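Local structure of GNA33 (Neisseria gonorrhoeae FA 1090, 2G5D) at residues F58-Q63 / P333-Y338; G116-Y121 / Q402-Y407; D233-F238 / E304-N309. The protein probably cleaves the glycosidic linkage between MurNAc and GlcNAc in peptidoglycan as a lytic transglycosylase, leaving a 1,6-anhydro bond on MurNAc. All blocks are in the same frame, centred on the assembly; numbering follows the deposited sequence.

Contact 1 sets helix 58-72 on the loop before strand 339-342, contact 2 pairs strand 116-129, at the start of the MltA-specific insert, with strand 403-413 of the 3D region, and contact 3 lies wholly among helices of the insert. The centres of contacts 1 and 2 are about 19 Å apart, and they touch through L334 CD1 and Y121 OH at 3.4 Å. Contact 3 is centred about 33 Å from contact 1 and 27 Å from contact 2. The segments run 58-63, 116-121, 233-238, 304-309, 333-338, 402-407: contacts 1 and 2 interlock, and both halves of contact 3 fall between 116-121 and 333-338. The chain thus leaves the part shared by contacts 1 and 2, builds contact 3, and returns.

Contact 1. Residues F58-Q63 / P333-Y338; sequences FAKSLQ and PLMGEY
K60 on the first turns of helix 58-72 meets Y338 and M335 in a mainly apolar helix-on-loop contact, where the loop approaching strand 339-342 lies against the start of that helix. A CH-pi contact carries it: K60 CB stands over one face of the Y338 ring, displaced toward the rim, 3.6 Å from the centroid and 15° off the normal. K60 CD follows at 3.6 Å from Y338 CE1, while the ammonium end turns off to a salt bridge with D57. M335 reaches the helix with CG anti to its backbone N (chi1 -175°) and an extended chain. Its SD lies 3.6 Å from K60 O and 3.9 Å from Q63 CB, and its CE is 3.8 Å from K60 CG, so the thioether end sits against helix backbone and side chains together. S61 OG approaches the Y338 ring obliquely and is hydrogen-bonded to L369 O; Y338 O in turn bonds S64 OG further along the helix. Y338 N bonds M335 O at 3.2 Å. A type II beta turn, M335 to Y338, thus packs on a helix and leads into strand 339-342 of the 3D region, consistent with a fold related to the double-psi beta barrel.

Contact 2. Residues G116-Y121 / Q402-Y407; sequences GTVTGY and QKTTGY
T404 holds OG1 between its backbone N and carbonyl carbon (chi1 57°), which brings OG1 3.5 Å from V118 CB on one face of the sheet. V118 holds CG1 anti to its backbone N (chi1 -175°), toward the Q402 amide, and its other methyl, CG2, lies 3.9 Å from G406 CA, two pairs along, at the next hydrogen-bonded pair. Q402 CG, anti to the backbone N, lies 3.4 Å from T119 C; the bend at chi2 then turns CD and the amide, whose OE1 accepts from W389 NE1.

The backbones are antiparallel in pairing but strongly twisted. V118 and T404 form a hydrogen-bonded pair: V118 N gives to T404 O at 2.8 Å with a nearly straight bond (172°), and T404 N returns to V118 O at 2.9 Å. G116 and G406 repeat the pattern, G116 N to G406 O at 2.8 Å and G406 N to G116 O at 2.9 Å; in the latter the donor stands above the carbonyl plane. Between them, T117 and T405 make a non-hydrogen-bonded pair, with T405 CA 3.2 Å from G116 O in a CA-H...O contact.

T357 of strand 352-358 bonds both T404 OG1 and T405 O, while T119 OG1 meets D386 and R384. Main-chain pairing thus joins strands 116-129 and 403-413, and threonine hydroxyls tie them to adjoining strands, leaving the buried T404 hydroxyl with a polar partner beside the apolar V118.

Contact 3. Residues D233-F238 / E304-N309; sequences DPVELF and EVLGQN
L306 of helix 302-306 projects as a branched bump, and P234, V235 and F238 on the first turns of helix 234-243 form the hollow that receives it. CD2 lies over P234, 4.2 Å from P234 CB and close to the carbonyl oxygen of the same residue. CD1 points toward V235 and the ring: it sits between F238 CD1, at 4.2 Å, and V235 CG2, a looser contact at 4.4 Å. The branch point itself, L306 CG, rests 3.8 Å from F238 CD1, so the phenylalanine meets both CG and one methyl of the leucine. The L306 and F238 side chains slide past each other in opposite directions, so each covers the flank of the other.

The second bump is the F238 ring, whose CG is anti to the backbone N (chi1 -179°). Its outer rim lies against the two ends of the type I turn L306-N309, at L306 O and N309 CB. CE1 comes 3.8 Å from L306 O, which approaches obliquely, and CZ lies 3.6 Å from N309 CB, which sits at the ring edge in its plane.

Helix 234-243 begins at its N-cap, D233, whose OD2 accepts from E236 N over 2.7 Å (167°), using its anti lone pair; D233 OD1 forms a salt bridge with R296.

Neighbouring elements pack around the same side chains. Helix 288-297 meets V235 through I291 and M295, helix 271-276 brings I271 against F238, and helix 213-217 places R213 on F238 and N217 on L306. With F138 of strand 138-141 against P234, the contact joins the start of helix 234-243 to helix 302-306 and the turn after it, within a buried helical cluster beside a strand.

Contact 1. Residues F58-Q63 / P333-Y338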
ATOM      1  N   PHE A  58     -16.079   9.139 -14.541  1.00 28.68           N
ATOM      2  CA  PHE A  58     -16.764   8.998 -13.266  1.00 28.59           C
ATOM      3  C   PHE A  58     -17.370   7.603 -13.051  1.00 28.61           C
ATOM      4  O   PHE A  58     -17.679   7.226 -11.909  1.00 28.80           O
ATOM      5  CB  PHE A  58     -17.868  10.063 -13.106  1.00 28.49           C
ATOM      6  CG  PHE A  58     -17.367  11.458 -12.911  1.00 28.39           C
ATOM      7  CD1 PHE A  58     -17.476  12.389 -13.944  1.00 30.22           C
ATOM      8  CD2 PHE A  58     -16.803  11.865 -11.706  1.00 30.28           C
ATOM      9  CE1 PHE A  58     -17.024  13.713 -13.787  1.00 31.93           C
ATOM     10  CE2 PHE A  58     -16.326  13.205 -11.544  1.00 30.95           C
ATOM     11  CZ  PHE A  58     -16.450  14.119 -12.569  1.00 31.17           C
ATOM     12  N   ALA A  59     -17.573   6.827 -14.124  1.00 27.39           N
ATOM     13  CA  ALA A  59     -18.013   5.427 -13.942  1.00 27.25           C
ATOM     14  C   ALA A  59     -16.929   4.654 -13.188  1.00 27.42           C
ATOM     15  O   ALA A  59     -17.216   3.897 -12.239  1.00 26.87           O
ATOM     16  CB  ALA A  59     -18.293   4.758 -15.314  1.00 26.47           C
ATOM     17  N   LYS A  60     -15.682   4.867 -13.608  1.00 27.03           N
ATOM     18  CA  LYS A  60     -14.544   4.210 -12.996  1.00 27.31           C
ATOM     19  C   LYS A  60     -14.333   4.680 -11.544  1.00 27.45           C
ATOM     20  O   LYS A  60     -14.081   3.839 -10.672  1.00 27.74           O
ATOM     21  CB  LYS A  60     -13.282   4.330 -13.872  1.00 26.91           C
ATOM     22  CG  LYS A  60     -13.270   3.298 -14.981  1.00 27.69           C
ATOM     23  CD  LYS A  60     -12.067   3.396 -15.914  1.00 26.39           C
ATOM     24  CE  LYS A  60     -12.276   2.569 -17.192  1.00 29.39           C
ATOM     25  NZ  LYS A  60     -13.622   2.838 -17.862  1.00 29.85           N
ATOM     26  N   SER A  61     -14.490   5.989 -11.265  1.00 27.19           N
ATOM     27  CA  SER A  61     -14.378   6.487  -9.885  1.00 27.24           C
ATOM     28  C   SER A  61     -15.473   5.893  -9.027  1.00 27.14           C
ATOM     29  O   SER A  61     -15.237   5.564  -7.859  1.00 26.61           O
ATOM     30  CB  SER A  61     -14.485   8.034  -9.805  1.00 28.17           C
ATOM     31  OG  SER A  61     -13.588   8.650 -10.706  1.00 24.88           O
ATOM     32  N   LEU A  62     -16.673   5.751  -9.601  1.00 26.68           N
ATOM     33  CA  LEU A  62     -17.797   5.120  -8.860  1.00 26.16           C
ATOM     34  C   LEU A  62     -17.531   3.652  -8.542  1.00 26.76           C
ATOM     35  O   LEU A  62     -17.774   3.229  -7.416  1.00 27.33           O
ATOM     36  CB  LEU A  62     -19.164   5.330  -9.534  1.00 25.79           C
ATOM     37  CG  LEU A  62     -20.411   4.744  -8.822  1.00 26.35           C
ATOM     38  CD1 LEU A  62     -20.620   5.352  -7.434  1.00 27.07           C
ATOM     39  CD2 LEU A  62     -21.653   4.922  -9.651  1.00 25.21           C
ATOM     40  N   GLN A  63     -17.037   2.877  -9.516  1.00 27.65           N
ATOM     41  CA  GLN A  63     -16.564   1.510  -9.238  1.00 27.97           C
ATOM     42  C   GLN A  63     -15.593   1.490  -8.051  1.00 27.61           C
ATOM     43  O   GLN A  63     -15.741   0.698  -7.117  1.00 27.75           O
ATOM     44  CB  GLN A  63     -15.872   0.908 -10.462  1.00 28.24           C
ATOM     45  CG  GLN A  63     -16.832   0.454 -11.552  1.00 29.08           C
ATOM     46  CD  GLN A  63     -16.101   0.025 -12.787  1.00 27.08           C
ATOM     47  OE1 GLN A  63     -15.453   0.841 -13.455  1.00 29.69           O
ATOM     48  NE2 GLN A  63     -16.187  -1.233 -13.106  1.00 24.60           N
ATOM     49  N   PRO A 333     -10.087  -4.328  -1.773  1.00 29.91           N
ATOM     50  CA  PRO A 333      -9.247  -4.448  -2.979  1.00 29.76           C
ATOM     51  C   PRO A 333      -9.082  -3.166  -3.852  1.00 29.84           C
ATOM     52  O   PRO A 333     -10.064  -2.540  -4.268  1.00 29.80           O
ATOM     53  CB  PRO A 333      -9.922  -5.595  -3.755  1.00 29.83           C
ATOM     54  CG  PRO A 333     -11.347  -5.623  -3.269  1.00 29.59           C
ATOM     55  CD  PRO A 333     -11.294  -5.188  -1.838  1.00 29.35           C
ATOM     56  N   LEU A 334      -7.838  -2.793  -4.154  1.00 29.66           N
ATOM     57  CA  LEU A 334      -7.597  -1.550  -4.881  1.00 30.13           C
ATOM     58  C   LEU A 334      -7.801  -1.712  -6.394  1.00 30.58           C
ATOM     59  O   LEU A 334      -7.438  -2.750  -6.986  1.00 30.25           O
ATOM     60  CB  LEU A 334      -6.182  -1.015  -4.590  1.00 30.60           C
ATOM     61  CG  LEU A 334      -5.763  -0.851  -3.125  1.00 30.68           C
ATOM     62  CD1 LEU A 334      -4.283  -0.472  -3.003  1.00 28.60           C
ATOM     63  CD2 LEU A 334      -6.638   0.171  -2.440  1.00 29.18           C
ATOM     64  N   MET A 335      -8.397  -0.688  -7.007  1.00 30.43           N
ATOM     65  CA  MET A 335      -8.638  -0.662  -8.429  1.00 29.80           C
ATOM     66  C   MET A 335      -7.536   0.145  -9.083  1.00 30.49           C
ATOM     67  O   MET A 335      -7.324   1.312  -8.737  1.00 30.50           O
ATOM     68  CB  MET A 335      -9.995  -0.020  -8.710  1.00 29.96           C
ATOM     69  CG  MET A 335     -10.431  -0.021 -10.153  1.00 29.96           C
ATOM     70  SD  MET A 335     -11.939   0.939 -10.333  1.00 30.60           S
ATOM     71  CE  MET A 335     -11.979   1.222 -12.089  1.00 30.64           C
ATOM     72  N   GLY A 336      -6.850  -0.478 -10.031  1.00 29.29           N
ATOM     73  CA  GLY A 336      -5.780   0.177 -10.796  1.00 29.28           C
ATOM     74  C   GLY A 336      -6.190   1.511 -11.386  1.00 29.22           C
ATOM     75  O   GLY A 336      -7.253   1.614 -12.035  1.00 27.26           O
ATOM     76  N   GLU A 337      -5.359   2.529 -11.112  1.00 30.37           N
ATOM     77  CA  GLU A 337      -5.521   3.897 -11.636  1.00 31.09           C
ATOM     78  C   GLU A 337      -6.575   4.783 -10.976  1.00 31.98           C
ATOM     79  O   GLU A 337      -6.675   5.970 -11.333  1.00 31.58           O
ATOM     80  CB  GLU A 337      -5.781   3.886 -13.136  1.00 31.64           C
ATOM     81  CG  GLU A 337      -4.574   3.586 -13.954  1.00 32.98           C
ATOM     82  CD  GLU A 337      -4.905   3.511 -15.421  1.00 34.93           C
ATOM     83  OE1 GLU A 337      -4.827   2.418 -15.974  1.00 35.45           O
ATOM     84  OE2 GLU A 337      -5.256   4.542 -16.027  1.00 39.43           O
ATOM     85  N   TYR A 338      -7.317   4.207 -10.021  1.00 31.58           N
ATOM     86  CA  TYR A 338      -8.459   4.833  -9.352  1.00 31.14           C
ATOM     87  C   TYR A 338      -8.394   4.684  -7.832  1.00 30.23           C
ATOM     88  O   TYR A 338      -9.390   4.835  -7.129  1.00 29.80           O
ATOM     89  CB  TYR A 338      -9.793   4.324  -9.946  1.00 31.58           C
ATOM     90  CG  TYR A 338     -10.006   4.958 -11.297  1.00 31.48           C
ATOM     91  CD1 TYR A 338      -9.579   4.330 -12.475  1.00 30.08           C
ATOM     92  CD2 TYR A 338     -10.569   6.232 -11.386  1.00 32.14           C
ATOM     93  CE1 TYR A 338      -9.710   4.983 -13.717  1.00 31.64           C
ATOM     94  CE2 TYR A 338     -10.712   6.875 -12.608  1.00 30.95           C
ATOM     95  CZ  TYR A 338     -10.286   6.266 -13.756  1.00 30.61           C
ATOM     96  OH  TYR A 338     -10.461   6.961 -14.931  1.00 33.09           O
TER

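Contact 2. Residues G116-Y121 / Q402-Y407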
ATOM      1  N   GLY A 116       2.286  19.502  -3.760  1.00 30.74           N
ATOM      2  CA  GLY A 116       2.795  18.350  -3.016  1.00 31.20           C
ATOM      3  C   GLY A 116       3.370  17.288  -3.928  1.00 31.59           C
ATOM      4  O   GLY A 116       3.625  17.529  -5.116  1.00 31.55           O
ATOM      5  N   THR A 117       3.579  16.101  -3.374  1.00 31.33           N
ATOM      6  CA  THR A 117       4.313  15.062  -4.085  1.00 31.24           C
ATOM      7  C   THR A 117       3.429  13.865  -4.425  1.00 30.02           C
ATOM      8  O   THR A 117       2.706  13.348  -3.580  1.00 30.60           O
ATOM      9  CB  THR A 117       5.602  14.632  -3.316  1.00 31.16           C
ATOM     10  OG1 THR A 117       6.485  15.760  -3.192  1.00 32.29           O
ATOM     11  CG2 THR A 117       6.342  13.497  -4.050  1.00 31.75           C
ATOM     12  N   VAL A 118       3.472  13.484  -5.697  1.00 29.72           N
ATOM     13  CA  VAL A 118       2.841  12.275  -6.197  1.00 29.23           C
ATOM     14  C   VAL A 118       3.911  11.283  -6.643  1.00 29.12           C
ATOM     15  O   VAL A 118       4.772  11.592  -7.474  1.00 27.06           O
ATOM     16  CB  VAL A 118       1.810  12.555  -7.333  1.00 29.90           C
ATOM     17  CG1 VAL A 118       1.075  11.250  -7.751  1.00 29.52           C
ATOM     18  CG2 VAL A 118       0.775  13.591  -6.863  1.00 29.66           C
ATOM     19  N   THR A 119       3.847  10.098  -6.047  1.00 29.03           N
ATOM     20  CA  THR A 119       4.642   8.947  -6.478  1.00 29.93           C
ATOM     21  C   THR A 119       3.692   7.835  -6.925  1.00 29.91           C
ATOM     22  O   THR A 119       2.453   7.994  -6.888  1.00 28.63           O
ATOM     23  CB  THR A 119       5.588   8.451  -5.372  1.00 29.57           C
ATOM     24  OG1 THR A 119       4.858   8.312  -4.152  1.00 30.16           O
ATOM     25  CG2 THR A 119       6.725   9.435  -5.153  1.00 30.64           C
ATOM     26  N   GLY A 120       4.263   6.713  -7.357  1.00 30.39           N
ATOM     27  CA  GLY A 120       3.455   5.614  -7.884  1.00 30.79           C
ATOM     28  C   GLY A 120       3.825   4.252  -7.335  1.00 30.76           C
ATOM     29  O   GLY A 120       4.991   3.972  -7.071  1.00 30.76           O
ATOM     30  N   TYR A 121       2.829   3.402  -7.140  1.00 30.81           N
ATOM     31  CA  TYR A 121       3.096   2.023  -6.756  1.00 30.85           C
ATOM     32  C   TYR A 121       2.232   1.082  -7.552  1.00 30.56           C
ATOM     33  O   TYR A 121       1.314   1.521  -8.244  1.00 30.27           O
ATOM     34  CB  TYR A 121       2.957   1.792  -5.242  1.00 31.32           C
ATOM     35  CG  TYR A 121       1.572   1.867  -4.624  1.00 31.69           C
ATOM     36  CD1 TYR A 121       1.003   0.751  -4.003  1.00 32.35           C
ATOM     37  CD2 TYR A 121       0.856   3.074  -4.592  1.00 32.41           C
ATOM     38  CE1 TYR A 121      -0.246   0.829  -3.389  1.00 33.02           C
ATOM     39  CE2 TYR A 121      -0.384   3.158  -3.982  1.00 31.46           C
ATOM     40  CZ  TYR A 121      -0.935   2.042  -3.398  1.00 32.73           C
ATOM     41  OH  TYR A 121      -2.165   2.150  -2.800  1.00 34.47           O
ATOM     42  N   GLN A 402       7.100   7.680 -11.716  1.00 39.63           N
ATOM     43  CA  GLN A 402       6.293   8.691 -11.060  1.00 39.78           C
ATOM     44  C   GLN A 402       6.980   9.368  -9.871  1.00 40.05           C
ATOM     45  O   GLN A 402       7.157   8.761  -8.799  1.00 40.51           O
ATOM     46  CB  GLN A 402       4.972   8.081 -10.618  1.00 40.15           C
ATOM     47  CG  GLN A 402       4.022   9.105 -10.095  1.00 41.55           C
ATOM     48  CD  GLN A 402       2.681   8.984 -10.710  1.00 44.11           C
ATOM     49  OE1 GLN A 402       1.995   7.977 -10.528  1.00 45.58           O
ATOM     50  NE2 GLN A 402       2.279  10.014 -11.453  1.00 46.21           N
ATOM     51  N   LYS A 403       7.368  10.623 -10.085  1.00 39.84           N
ATOM     52  CA  LYS A 403       7.857  11.528  -9.032  1.00 39.70           C
ATOM     53  C   LYS A 403       7.577  12.984  -9.434  1.00 39.05           C
ATOM     54  O   LYS A 403       8.443  13.670  -9.997  1.00 39.37           O
ATOM     55  CB  LYS A 403       9.343  11.298  -8.722  1.00 39.72           C
ATOM     56  CG  LYS A 403      10.140  10.498  -9.771  1.00 40.74           C
ATOM     57  CD  LYS A 403      10.841  11.364 -10.817  1.00 40.60           C
ATOM     58  CE  LYS A 403      11.432  10.477 -11.910  1.00 40.53           C
ATOM     59  NZ  LYS A 403      12.262  11.226 -12.895  1.00 40.42           N
ATOM     60  N   THR A 404       6.355  13.434  -9.133  1.00 38.18           N
ATOM     61  CA  THR A 404       5.754  14.645  -9.720  1.00 37.39           C
ATOM     62  C   THR A 404       5.118  15.580  -8.686  1.00 36.99           C
ATOM     63  O   THR A 404       4.648  15.143  -7.624  1.00 36.97           O
ATOM     64  CB  THR A 404       4.630  14.297 -10.764  1.00 37.44           C
ATOM     65  OG1 THR A 404       3.607  13.490 -10.146  1.00 36.96           O
ATOM     66  CG2 THR A 404       5.181  13.561 -11.952  1.00 37.37           C
ATOM     67  N   THR A 405       5.080  16.868  -9.023  1.00 36.44           N
ATOM     68  CA  THR A 405       4.264  17.825  -8.286  1.00 35.42           C
ATOM     69  C   THR A 405       2.788  17.480  -8.505  1.00 34.52           C
ATOM     70  O   THR A 405       2.388  17.078  -9.599  1.00 33.96           O
ATOM     71  CB  THR A 405       4.540  19.270  -8.750  1.00 35.35           C
ATOM     72  OG1 THR A 405       5.915  19.579  -8.523  1.00 36.06           O
ATOM     73  CG2 THR A 405       3.680  20.263  -7.991  1.00 35.20           C
ATOM     74  N   GLY A 406       1.984  17.637  -7.460  1.00 33.61           N
ATOM     75  CA  GLY A 406       0.562  17.438  -7.592  1.00 32.73           C
ATOM     76  C   GLY A 406      -0.234  18.277  -6.626  1.00 32.03           C
ATOM     77  O   GLY A 406       0.293  18.763  -5.621  1.00 32.36           O
ATOM     78  N   TYR A 407      -1.511  18.439  -6.956  1.00 30.71           N
ATOM     79  CA  TYR A 407      -2.463  19.209  -6.164  1.00 30.59           C
ATOM     80  C   TYR A 407      -3.578  18.277  -5.796  1.00 29.96           C
ATOM     81  O   TYR A 407      -3.946  17.415  -6.593  1.00 29.45           O
ATOM     82  CB  TYR A 407      -3.018  20.363  -6.989  1.00 30.32           C
ATOM     83  CG  TYR A 407      -1.914  21.285  -7.423  1.00 30.43           C
ATOM     84  CD1 TYR A 407      -1.385  21.209  -8.708  1.00 31.07           C
ATOM     85  CD2 TYR A 407      -1.368  22.192  -6.531  1.00 30.21           C
ATOM     86  CE1 TYR A 407      -0.341  22.036  -9.096  1.00 32.28           C
ATOM     87  CE2 TYR A 407      -0.337  23.042  -6.912  1.00 31.91           C
ATOM     88  CZ  TYR A 407       0.177  22.951  -8.188  1.00 32.18           C
ATOM     89  OH  TYR A 407       1.203  23.794  -8.559  1.00 31.68           O
TER

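Contact 3. Residues D233-F238 / E304-N309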
ATOM      1  N   ASP A 233      12.626 -16.124 -10.040  1.00 27.20           N
ATOM      2  CA  ASP A 233      13.701 -15.177  -9.781  1.00 27.44           C
ATOM      3  C   ASP A 233      13.615 -14.630  -8.349  1.00 27.44           C
ATOM      4  O   ASP A 233      12.565 -14.126  -7.963  1.00 26.99           O
ATOM      5  CB  ASP A 233      13.617 -14.022 -10.789  1.00 27.44           C
ATOM      6  CG  ASP A 233      14.772 -13.055 -10.668  1.00 29.12           C
ATOM      7  OD1 ASP A 233      15.832 -13.324 -11.264  1.00 29.92           O
ATOM      8  OD2 ASP A 233      14.633 -12.020  -9.981  1.00 32.44           O
ATOM      9  N   PRO A 234      14.729 -14.705  -7.571  1.00 27.55           N
ATOM     10  CA  PRO A 234      14.787 -14.258  -6.157  1.00 26.71           C
ATOM     11  C   PRO A 234      14.784 -12.735  -5.974  1.00 26.89           C
ATOM     12  O   PRO A 234      14.390 -12.246  -4.913  1.00 25.83           O
ATOM     13  CB  PRO A 234      16.145 -14.790  -5.683  1.00 27.03           C
ATOM     14  CG  PRO A 234      16.984 -14.770  -6.914  1.00 26.60           C
ATOM     15  CD  PRO A 234      16.046 -15.214  -8.019  1.00 27.20           C
ATOM     16  N   VAL A 235      15.276 -12.002  -6.968  1.00 27.02           N
ATOM     17  CA  VAL A 235      15.244 -10.534  -6.931  1.00 27.22           C
ATOM     18  C   VAL A 235      13.823 -10.035  -7.208  1.00 27.57           C
ATOM     19  O   VAL A 235      13.325  -9.145  -6.500  1.00 27.56           O
ATOM     20  CB  VAL A 235      16.279  -9.878  -7.901  1.00 27.33           C
ATOM     21  CG1 VAL A 235      16.123  -8.346  -7.929  1.00 25.75           C
ATOM     22  CG2 VAL A 235      17.687 -10.254  -7.501  1.00 26.17           C
ATOM     23  N   GLU A 236      13.165 -10.624  -8.207  1.00 27.37           N
ATOM     24  CA  GLU A 236      11.741 -10.353  -8.425  1.00 27.96           C
ATOM     25  C   GLU A 236      10.915 -10.695  -7.192  1.00 27.98           C
ATOM     26  O   GLU A 236       9.965  -9.968  -6.873  1.00 28.43           O
ATOM     27  CB  GLU A 236      11.174 -11.054  -9.666  1.00 27.83           C
ATOM     28  CG  GLU A 236      11.692 -10.524 -10.988  1.00 27.87           C
ATOM     29  CD  GLU A 236      10.953 -11.102 -12.184  1.00 28.50           C
ATOM     30  OE1 GLU A 236      11.594 -11.739 -13.016  1.00 30.33           O
ATOM     31  OE2 GLU A 236       9.724 -10.924 -12.305  1.00 32.42           O
ATOM     32  N   LEU A 237      11.267 -11.772  -6.486  1.00 27.83           N
ATOM     33  CA  LEU A 237      10.555 -12.102  -5.239  1.00 27.71           C
ATOM     34  C   LEU A 237      10.844 -11.073  -4.172  1.00 27.97           C
ATOM     35  O   LEU A 237       9.967 -10.729  -3.372  1.00 27.32           O
ATOM     36  CB  LEU A 237      10.955 -13.463  -4.687  1.00 27.75           C
ATOM     37  CG  LEU A 237       9.904 -14.392  -4.073  1.00 28.58           C
ATOM     38  CD1 LEU A 237      10.540 -15.295  -2.985  1.00 29.45           C
ATOM     39  CD2 LEU A 237       8.592 -13.700  -3.585  1.00 27.79           C
ATOM     40  N   PHE A 238      12.090 -10.597  -4.155  1.00 28.22           N
ATOM     41  CA  PHE A 238      12.524  -9.646  -3.161  1.00 28.51           C
ATOM     42  C   PHE A 238      11.658  -8.402  -3.284  1.00 29.30           C
ATOM     43  O   PHE A 238      11.146  -7.896  -2.287  1.00 29.68           O
ATOM     44  CB  PHE A 238      14.015  -9.316  -3.328  1.00 28.33           C
ATOM     45  CG  PHE A 238      14.532  -8.342  -2.303  1.00 27.62           C
ATOM     46  CD1 PHE A 238      15.130  -8.801  -1.135  1.00 28.65           C
ATOM     47  CD2 PHE A 238      14.406  -6.979  -2.497  1.00 29.45           C
ATOM     48  CE1 PHE A 238      15.602  -7.914  -0.177  1.00 28.83           C
ATOM     49  CE2 PHE A 238      14.865  -6.080  -1.540  1.00 29.73           C
ATOM     50  CZ  PHE A 238      15.466  -6.550  -0.381  1.00 28.91           C
ATOM     51  N   GLU A 304      24.571 -12.101   0.071  1.00 27.29           N
ATOM     52  CA  GLU A 304      25.054 -10.892   0.736  1.00 27.63           C
ATOM     53  C   GLU A 304      24.108  -9.690   0.617  1.00 27.96           C
ATOM     54  O   GLU A 304      23.797  -9.028   1.608  1.00 28.18           O
ATOM     55  CB  GLU A 304      26.401 -10.528   0.121  1.00 27.37           C
ATOM     56  CG  GLU A 304      27.046  -9.263   0.637  1.00 26.69           C
ATOM     57  CD  GLU A 304      28.088  -8.736  -0.331  1.00 24.79           C
ATOM     58  OE1 GLU A 304      28.757  -9.557  -0.992  1.00 25.41           O
ATOM     59  OE2 GLU A 304      28.226  -7.506  -0.440  1.00 23.95           O
ATOM     60  N   VAL A 305      23.687  -9.397  -0.610  1.00 28.46           N
ATOM     61  CA  VAL A 305      22.938  -8.193  -0.915  1.00 28.60           C
ATOM     62  C   VAL A 305      21.508  -8.320  -0.397  1.00 29.43           C
ATOM     63  O   VAL A 305      21.027  -7.420   0.305  1.00 29.61           O
ATOM     64  CB  VAL A 305      22.967  -7.860  -2.433  1.00 29.01           C
ATOM     65  CG1 VAL A 305      21.933  -6.787  -2.780  1.00 28.23           C
ATOM     66  CG2 VAL A 305      24.349  -7.389  -2.842  1.00 28.11           C
ATOM     67  N   LEU A 306      20.859  -9.448  -0.712  1.00 29.59           N
ATOM     68  CA  LEU A 306      19.492  -9.731  -0.244  1.00 30.03           C
ATOM     69  C   LEU A 306      19.401  -9.774   1.284  1.00 29.97           C
ATOM     70  O   LEU A 306      18.478  -9.207   1.870  1.00 30.70           O
ATOM     71  CB  LEU A 306      18.958 -11.021  -0.870  1.00 29.77           C
ATOM     72  CG  LEU A 306      18.092 -10.908  -2.139  1.00 30.44           C
ATOM     73  CD1 LEU A 306      18.608  -9.915  -3.172  1.00 29.83           C
ATOM     74  CD2 LEU A 306      17.897 -12.267  -2.769  1.00 30.83           C
ATOM     75  N   GLY A 307      20.382 -10.409   1.924  1.00 29.33           N
ATOM     76  CA  GLY A 307      20.463 -10.432   3.380  1.00 29.16           C
ATOM     77  C   GLY A 307      20.629  -9.096   4.097  1.00 28.68           C
ATOM     78  O   GLY A 307      20.454  -9.025   5.297  1.00 28.78           O
ATOM     79  N   GLN A 308      20.973  -8.035   3.373  1.00 28.51           N
ATOM     80  CA  GLN A 308      21.108  -6.709   3.991  1.00 28.80           C
ATOM     81  C   GLN A 308      19.770  -6.110   4.463  1.00 28.65           C
ATOM     82  O   GLN A 308      19.749  -5.278   5.370  1.00 29.06           O
ATOM     83  CB  GLN A 308      21.826  -5.729   3.052  1.00 28.49           C
ATOM     84  CG  GLN A 308      23.256  -6.139   2.713  1.00 28.84           C
ATOM     85  CD  GLN A 308      24.140  -6.325   3.944  1.00 29.34           C
ATOM     86  OE1 GLN A 308      24.154  -5.484   4.841  1.00 28.81           O
ATOM     87  NE2 GLN A 308      24.894  -7.430   3.978  1.00 29.78           N
ATOM     88  N   ASN A 309      18.668  -6.535   3.850  1.00 28.41           N
ATOM     89  CA  ASN A 309      17.308  -6.127   4.258  1.00 28.36           C
ATOM     90  C   ASN A 309      16.734  -7.171   5.213  1.00 28.53           C
ATOM     91  O   ASN A 309      16.142  -8.151   4.754  1.00 27.93           O
ATOM     92  CB  ASN A 309      16.413  -5.988   3.008  1.00 28.23           C
ATOM     93  CG  ASN A 309      14.964  -5.563   3.326  1.00 28.29           C
ATOM     94  OD1 ASN A 309      14.026  -5.937   2.619  1.00 28.73           O
ATOM     95  ND2 ASN A 309      14.788  -4.785   4.376  1.00 27.32           N
TER